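Local coordinates for protein glycerol dehydratase (Clostridium butyricum, PDB 1R9D) that probably acts as a lyase that dehydrates glycerol without vitamin B12, as a member of the pyruvate formate-lyase-like family of glycyl radical enzymes, at residues A[32-35]-A[36-39]; A[109-113]-A[114-118]; A[509-512]-A[513-517]. All blocks are in the same frame, centred on the assembly; numbering follows the deposited sequence.

Contact 1 of 3, residues A[32-35]-A[36-39]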
loop_
_atom_site.group_PDB
_atom_site.type_symbol
_atom_site.label_atom_id
_atom_site.label_comp_id
_atom_site.label_asym_id
_atom_site.label_seq_id
_atom_site.Cartn_x
_atom_site.Cartn_y
_atom_site.Cartn_z
ATOM N N ALA A 32 -7.574 7.116 -22.980
ATOM C CA ALA A 32 -7.094 8.071 -21.989
ATOM C C ALA A 32 -8.242 8.799 -21.302
ATOM O O ALA A 32 -8.229 9.000 -20.085
ATOM C CB ALA A 32 -6.161 9.080 -22.643
ATOM N N ILE A 33 -9.230 9.204 -22.090
ATOM C CA ILE A 33 -10.382 9.910 -21.544
ATOM C C ILE A 33 -11.193 9.004 -20.616
ATOM O O ILE A 33 -11.604 9.422 -19.533
ATOM C CB ILE A 33 -11.293 10.445 -22.686
ATOM C CG1 ILE A 33 -10.731 11.758 -23.242
ATOM C CG2 ILE A 33 -12.702 10.709 -22.167
ATOM C CD1 ILE A 33 -9.307 11.686 -23.734
ATOM N N LEU A 34 -11.402 7.761 -21.036
ATOM C CA LEU A 34 -12.177 6.806 -20.257
ATOM C C LEU A 34 -11.557 6.389 -18.923
ATOM O O LEU A 34 -12.256 6.314 -17.912
ATOM C CB LEU A 34 -12.471 5.567 -21.102
ATOM C CG LEU A 34 -13.424 5.787 -22.280
ATOM C CD1 LEU A 34 -13.547 4.513 -23.087
ATOM C CD2 LEU A 34 -14.796 6.217 -21.761
ATOM N N ILE A 35 -10.256 6.113 -18.901
ATOM C CA ILE A 35 -9.629 5.712 -17.643
ATOM C C ILE A 35 -9.611 6.895 -16.675
ATOM O O ILE A 35 -9.731 6.714 -15.463
ATOM C CB ILE A 35 -8.183 5.170 -17.863
ATOM C CG1 ILE A 35 -7.690 4.497 -16.577
ATOM C CG2 ILE A 35 -7.245 6.299 -18.267
ATOM C CD1 ILE A 35 -6.403 3.706 -16.741
ATOM N N THR A 36 -9.481 8.106 -17.212
ATOM C CA THR A 36 -9.464 9.316 -16.392
ATOM C C THR A 36 -10.836 9.501 -15.740
ATOM O O THR A 36 -10.942 9.833 -14.560
ATOM C CB THR A 36 -9.135 10.565 -17.249
ATOM O OG1 THR A 36 -7.815 10.434 -17.801
ATOM C CG2 THR A 36 -9.200 11.834 -16.412
ATOM N N GLU A 37 -11.883 9.274 -16.525
ATOM C CA GLU A 37 -13.250 9.400 -16.035
ATOM C C GLU A 37 -13.525 8.377 -14.932
ATOM O O GLU A 37 -14.140 8.700 -13.916
ATOM C CB GLU A 37 -14.232 9.210 -17.197
ATOM C CG GLU A 37 -15.669 8.940 -16.785
ATOM C CD GLU A 37 -16.634 8.997 -17.958
ATOM O OE1 GLU A 37 -16.330 8.405 -19.020
ATOM O OE2 GLU A 37 -17.703 9.632 -17.815
ATOM N N SER A 38 -13.061 7.147 -15.132
ATOM C CA SER A 38 -13.269 6.094 -14.145
ATOM C C SER A 38 -12.542 6.389 -12.837
ATOM O O SER A 38 -13.140 6.318 -11.765
ATOM C CB SER A 38 -12.813 4.741 -14.697
ATOM O OG SER A 38 -13.061 3.702 -13.762
ATOM N N PHE A 39 -11.256 6.723 -12.919
ATOM C CA PHE A 39 -10.485 7.017 -11.713
ATOM C C PHE A 39 -11.067 8.164 -10.885
ATOM O O PHE A 39 -10.977 8.163 -9.657
ATOM C CB PHE A 39 -9.026 7.319 -12.067
ATOM C CG PHE A 39 -8.117 6.120 -11.971
ATOM C CD1 PHE A 39 -8.326 5.005 -12.772
ATOM C CD2 PHE A 39 -7.066 6.102 -11.055
ATOM C CE1 PHE A 39 -7.499 3.879 -12.666
ATOM C CE2 PHE A 39 -6.236 4.986 -10.938
ATOM C CZ PHE A 39 -6.455 3.874 -11.743
#

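Contact 2 of 3, residues A[109-113]-A[114-118]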
loop_
_atom_site.group_PDB
_atom_site.type_symbol
_atom_site.label_atom_id
_atom_site.label_comp_id
_atom_site.label_asym_id
_atom_site.label_seq_id
_atom_site.Cartn_x
_atom_site.Cartn_y
_atom_site.Cartn_z
ATOM N N PHE A 109 4.098 9.593 -35.717
ATOM C CA PHE A 109 2.705 9.378 -35.347
ATOM C C PHE A 109 1.911 10.644 -35.637
ATOM O O PHE A 109 2.413 11.756 -35.467
ATOM C CB PHE A 109 2.554 9.048 -33.856
ATOM C CG PHE A 109 2.852 7.617 -33.510
ATOM C CD1 PHE A 109 4.155 7.202 -33.254
ATOM C CD2 PHE A 109 1.824 6.686 -33.425
ATOM C CE1 PHE A 109 4.425 5.881 -32.913
ATOM C CE2 PHE A 109 2.083 5.363 -33.086
ATOM C CZ PHE A 109 3.386 4.960 -32.829
ATOM N N GLN A 110 0.673 10.464 -36.078
ATOM C CA GLN A 110 -0.209 11.589 -36.358
ATOM C C GLN A 110 -1.106 11.747 -35.132
ATOM O O GLN A 110 -1.292 10.799 -34.372
ATOM C CB GLN A 110 -1.082 11.297 -37.584
ATOM C CG GLN A 110 -0.316 10.861 -38.825
ATOM C CD GLN A 110 0.775 11.839 -39.207
ATOM O OE1 GLN A 110 0.518 13.029 -39.391
ATOM N NE2 GLN A 110 2.004 11.342 -39.325
ATOM N N ILE A 111 -1.647 12.942 -34.931
ATOM C CA ILE A 111 -2.551 13.181 -33.813
ATOM C C ILE A 111 -3.409 14.399 -34.141
ATOM O O ILE A 111 -2.895 15.465 -34.481
ATOM C CB ILE A 111 -1.786 13.387 -32.478
ATOM C CG1 ILE A 111 -2.789 13.478 -31.322
ATOM C CG2 ILE A 111 -0.906 14.624 -32.551
ATOM C CD1 ILE A 111 -2.152 13.554 -29.948
ATOM N N SER A 112 -4.723 14.223 -34.054
ATOM C CA SER A 112 -5.671 15.289 -34.370
ATOM C C SER A 112 -5.669 16.427 -33.358
ATOM O O SER A 112 -5.250 16.257 -32.210
ATOM C CB SER A 112 -7.080 14.715 -34.472
ATOM O OG SER A 112 -7.508 14.215 -33.217
ATOM N N GLU A 113 -6.143 17.591 -33.794
ATOM C CA GLU A 113 -6.214 18.757 -32.925
ATOM C C GLU A 113 -7.223 18.505 -31.816
ATOM O O GLU A 113 -7.076 19.011 -30.706
ATOM C CB GLU A 113 -6.614 19.998 -33.730
ATOM C CG GLU A 113 -5.539 20.462 -34.698
ATOM C CD GLU A 113 -4.227 20.764 -33.998
ATOM O OE1 GLU A 113 -4.208 21.665 -33.131
ATOM O OE2 GLU A 113 -3.216 20.099 -34.310
ATOM N N GLU A 114 -8.249 17.719 -32.126
ATOM C CA GLU A 114 -9.275 17.379 -31.147
ATOM C C GLU A 114 -8.654 16.558 -30.019
ATOM O O GLU A 114 -8.938 16.782 -28.844
ATOM C CB GLU A 114 -10.395 16.572 -31.806
ATOM C CG GLU A 114 -9.898 15.616 -32.877
ATOM C CD GLU A 114 -10.742 14.360 -33.008
ATOM O OE1 GLU A 114 -11.990 14.474 -33.019
ATOM O OE2 GLU A 114 -10.153 13.257 -33.110
ATOM N N SER A 115 -7.800 15.607 -30.387
ATOM C CA SER A 115 -7.144 14.758 -29.400
ATOM C C SER A 115 -6.235 15.568 -28.482
ATOM O O SER A 115 -6.211 15.342 -27.273
ATOM C CB SER A 115 -6.341 13.660 -30.097
ATOM O OG SER A 115 -7.209 12.705 -30.681
ATOM N N LYS A 116 -5.486 16.505 -29.054
ATOM C CA LYS A 116 -4.595 17.344 -28.259
ATOM C C LYS A 116 -5.409 18.101 -27.217
ATOM O O LYS A 116 -5.016 18.214 -26.052
ATOM C CB LYS A 116 -3.871 18.359 -29.143
ATOM C CG LYS A 116 -2.881 17.772 -30.139
ATOM C CD LYS A 116 -2.205 18.901 -30.912
ATOM C CE LYS A 116 -1.239 18.385 -31.964
ATOM N NZ LYS A 116 -0.636 19.508 -32.746
ATOM N N GLU A 117 -6.552 18.617 -27.653
ATOM C CA GLU A 117 -7.434 19.380 -26.784
ATOM C C GLU A 117 -7.994 18.528 -25.649
ATOM O O GLU A 117 -7.952 18.929 -24.488
ATOM C CB GLU A 117 -8.583 19.969 -27.609
ATOM C CG GLU A 117 -9.535 20.852 -26.821
ATOM C CD GLU A 117 -8.824 21.976 -26.091
ATOM O OE1 GLU A 117 -7.993 22.668 -26.721
ATOM O OE2 GLU A 117 -9.102 22.174 -24.888
ATOM N N LYS A 118 -8.513 17.352 -25.989
ATOM C CA LYS A 118 -9.090 16.466 -24.987
ATOM C C LYS A 118 -8.072 15.912 -24.000
ATOM O O LYS A 118 -8.423 15.583 -22.865
ATOM C CB LYS A 118 -9.838 15.315 -25.663
ATOM C CG LYS A 118 -11.111 15.759 -26.375
ATOM C CD LYS A 118 -11.884 14.583 -26.941
ATOM C CE LYS A 118 -13.182 15.052 -27.585
ATOM N NZ LYS A 118 -13.997 13.920 -28.113
HETATM O O HOH W 1 -5.932 11.620 -32.918
#

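Contact 3 of 3, residues A[509-512]-A[513-517]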
loop_
_atom_site.group_PDB
_atom_site.type_symbol
_atom_site.label_atom_id
_atom_site.label_comp_id
_atom_site.label_asym_id
_atom_site.label_seq_id
_atom_site.Cartn_x
_atom_site.Cartn_y
_atom_site.Cartn_z
ATOM N N ILE A 509 10.739 0.935 -9.196
ATOM C CA ILE A 509 9.714 0.944 -10.232
ATOM C C ILE A 509 8.789 -0.253 -10.009
ATOM O O ILE A 509 7.581 -0.174 -10.249
ATOM C CB ILE A 509 10.362 0.858 -11.632
ATOM C CG1 ILE A 509 11.192 2.119 -11.879
ATOM C CG2 ILE A 509 9.297 0.704 -12.719
ATOM C CD1 ILE A 509 12.085 2.014 -13.108
ATOM N N ASP A 510 9.370 -1.354 -9.537
ATOM C CA ASP A 510 8.645 -2.595 -9.251
ATOM C C ASP A 510 7.618 -2.303 -8.146
ATOM O O ASP A 510 6.433 -2.637 -8.265
ATOM C CB ASP A 510 9.652 -3.659 -8.775
ATOM C CG ASP A 510 9.216 -5.089 -9.079
ATOM O OD1 ASP A 510 8.018 -5.412 -8.931
ATOM O OD2 ASP A 510 10.095 -5.909 -9.447
ATOM N N ILE A 511 8.081 -1.664 -7.077
ATOM C CA ILE A 511 7.214 -1.309 -5.958
ATOM C C ILE A 511 6.102 -0.364 -6.414
ATOM O O ILE A 511 4.957 -0.500 -5.989
ATOM C CB ILE A 511 8.024 -0.642 -4.818
ATOM C CG1 ILE A 511 8.929 -1.682 -4.152
ATOM C CG2 ILE A 511 7.082 -0.038 -3.776
ATOM C CD1 ILE A 511 9.931 -1.094 -3.165
ATOM N N ALA A 512 6.435 0.578 -7.295
ATOM C CA ALA A 512 5.449 1.543 -7.786
ATOM C C ALA A 512 4.310 0.892 -8.565
ATOM O O ALA A 512 3.146 1.259 -8.383
ATOM C CB ALA A 512 6.132 2.611 -8.644
ATOM N N HIS A 513 4.634 -0.060 -9.434
ATOM C CA HIS A 513 3.612 -0.757 -10.207
ATOM C C HIS A 513 2.685 -1.539 -9.291
ATOM O O HIS A 513 1.480 -1.609 -9.527
ATOM C CB HIS A 513 4.251 -1.706 -11.224
ATOM C CG HIS A 513 4.632 -1.038 -12.508
ATOM N ND1 HIS A 513 3.714 -0.751 -13.496
ATOM C CD2 HIS A 513 5.822 -0.567 -12.953
ATOM C CE1 HIS A 513 4.322 -0.132 -14.493
ATOM N NE2 HIS A 513 5.601 -0.009 -14.188
ATOM N N ALA A 514 3.247 -2.131 -8.242
ATOM C CA ALA A 514 2.441 -2.898 -7.301
ATOM C C ALA A 514 1.508 -1.991 -6.506
ATOM O O ALA A 514 0.357 -2.345 -6.237
ATOM C CB ALA A 514 3.345 -3.672 -6.346
ATOM N N GLU A 515 2.006 -0.813 -6.147
ATOM C CA GLU A 515 1.235 0.135 -5.352
ATOM C C GLU A 515 0.157 0.872 -6.136
ATOM O O GLU A 515 -0.933 1.112 -5.617
ATOM C CB GLU A 515 2.180 1.154 -4.702
ATOM C CG GLU A 515 1.541 2.038 -3.641
ATOM C CD GLU A 515 2.572 2.828 -2.843
ATOM O OE1 GLU A 515 3.673 2.281 -2.589
ATOM O OE2 GLU A 515 2.279 3.986 -2.455
ATOM N N ARG A 516 0.449 1.220 -7.385
ATOM C CA ARG A 516 -0.514 1.969 -8.185
ATOM C C ARG A 516 -1.124 1.294 -9.405
ATOM O O ARG A 516 -2.175 1.731 -9.883
ATOM C CB ARG A 516 0.104 3.308 -8.594
ATOM C CG ARG A 516 0.314 4.238 -7.411
ATOM C CD ARG A 516 0.834 5.609 -7.817
ATOM N NE ARG A 516 0.894 6.495 -6.656
ATOM C CZ ARG A 516 1.249 7.775 -6.696
ATOM N NH1 ARG A 516 1.589 8.340 -7.848
ATOM N NH2 ARG A 516 1.255 8.493 -5.580
ATOM N N ALA A 517 -0.495 0.239 -9.915
ATOM C CA ALA A 517 -1.042 -0.434 -11.085
ATOM C C ALA A 517 -1.058 -1.966 -11.060
ATOM O O ALA A 517 -0.558 -2.615 -11.980
ATOM C CB ALA A 517 -0.325 0.062 -12.359
#

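Contact 1 of 3, residues A[32-35]-A[36-39]
The phenyl ring of Phe-39 meets Ile-35, one turn earlier on helix 30-40, through its CD1 side: Ile-35 CG1 lies 3.9 Å from Phe-39 CD1, and Ile-35 O approaches the ring obliquely. The two side chains run side by side in the same direction, and Trp-126 meets the phenyl ring with its plane turned by about 50°. Ile-35 places CG1 opposite its backbone N (chi1 -168°), which extends the branch along the helix to the aromatic carbon. Isoleucine and phenylalanine suit this buried side: Pro-87 packs on Ile-35, while Ala-54 of helix 47-61 and Tyr-125 of helix 113-125 pack on Phe-39, so that helix 30-40 is lined by both helices.

Thr-36 turns its hydroxyl back along the helix. With chi1 at -63°, OG1 sits beside its own backbone N and donates to Ala-32 O at 2.7 Å, while Thr-36 N reaches the same Ala-32 O at 3.3 Å from the opposite face of the carbonyl plane. Trp-126 NE1 is also hydrogen-bonded to Thr-36 OG1. On another side, Leu-34 CD2 lies 3.8 Å from Glu-37 OE1, an oxygen bonded to His-57 of helix 47-61.

Because one carbonyl receives both the amide and the hydroxyl of Thr-36, a polar side chain is accommodated in a buried helix face, and its oxygen can serve the indole as well.

Contact 2 of 3, residues A[109-113]-A[114-118]
Helix 113-125 starts here, with Ser-112 as its N-cap, and Ile-111 and Ser-112, at the end of the loop before it, meet the first turn. Ser-112 OG accepts from Ser-115 N at 3.2 Å, the capping bond, and appears to donate to Glu-114 OE2. The modelled position of OG is crowded against the Glu-114 side chain, however, so the exact geometry of both bonds is uncertain. As modelled, a chi1 of 65° turns OG toward the amide of Ser-115. Serine suits the position because its short hydroxyl can replace the carbonyl that a helix start lacks.

Water 1 joins the cap residue to Ser-115 in the same first turn: it accepts from Ser-112 N at 3.1 Å and is hydrogen-bonded to Ser-115 OG at 2.8 Å. The regular helical pattern then begins, with Lys-116 N donating to Ser-112 O and Glu-117 N to Glu-113 O. Glu-113, an acidic residue at the first helical position, probably interacts favourably with the positive end of the helix dipole.

Glu-113 and Lys-116 lie side by side and form a salt bridge. Lys-116 NZ meets Glu-113 OE2 on its syn side at 3.1 Å, 17° out of the carboxylate plane. Glu-113 bends at chi2 (-57°) to bring its carboxylate alongside the extended lysine chain, whose amino group also forms a salt bridge with Asp-99, its stronger partner.

Ile-111 supplies the apolar contacts. Its CG2 lies 3.8 Å from Lys-116 CE, the two chains crossing at a slant, and its CG1 lies 3.8 Å from Ser-115 CB.

Contact 3 of 3, residues A[509-512]-A[513-517]
Van der Waals contact is carried by Ile-509 and His-513, which lie side by side one turn apart and point the same way. Ile-509 CG2 sits at the edge of the imidazole, in its plane, 3.7 Å from His-513 CD2. Ile-509 O is also near the ring plane at this edge, 3.2 Å from His-513 CD2. The ring is brought there by a chi1 of -85°, which sets CG beside the backbone N. CG2 is the isoleucine branch that reaches the ring.

Backbone hydrogen bonds run through the last turns of the long helix 484-516, at its C-terminal end, where the side chain of His-513 is about 13 Å from the bound glycerol and so not in contact with it. His-513 N donates to Ile-509 O at 3.1 Å, Ala-514 N to Asp-510 O at 3.2 Å, Glu-515 N to Ile-511 O, and Arg-516 N to Ala-512 O at 2.9 Å. Ala-517 N still reaches His-513 O, at 2.7 Å, although Ala-517 is the first residue to leave helical backbone angles. The small methyl of Ala-512 suits its buried place.

Polar side chains reach beyond the helix: Asp-510 forms a salt bridge with Arg-631, the buried His-513 NE2 is hydrogen-bonded to Tyr-157 O, and the extended Glu-515 is hydrogen-bonded through OE1 to Tyr-138 OH. Arg-516, stretched from CG to NE, delivers its guanidinium to the carbonyls of Gly-128 and Thr-130 through NH1 and to Glu-43 O of the second subunit through NH2.

Along the chain the contacts come in series: contact 1 in helix 30-40, contact 2 at the start of helix 113-125, and contact 3 at the end of helix 484-516, all within the pyruvate formate lyase-like part of the chain. Contacts 1 and 2 have centres about 17 Å apart and touch lightly, Ile-33 CD1 lying 4.1 Å from Lys-118 O, because the two helices pack together. Contact 3 lies about 19 Å from contact 1 and about 29 Å from contact 2, centre to centre, and touches neither: the nearest atoms are about 5 Å and about 19 Å away. It alone lies where the chain meets the second subunit.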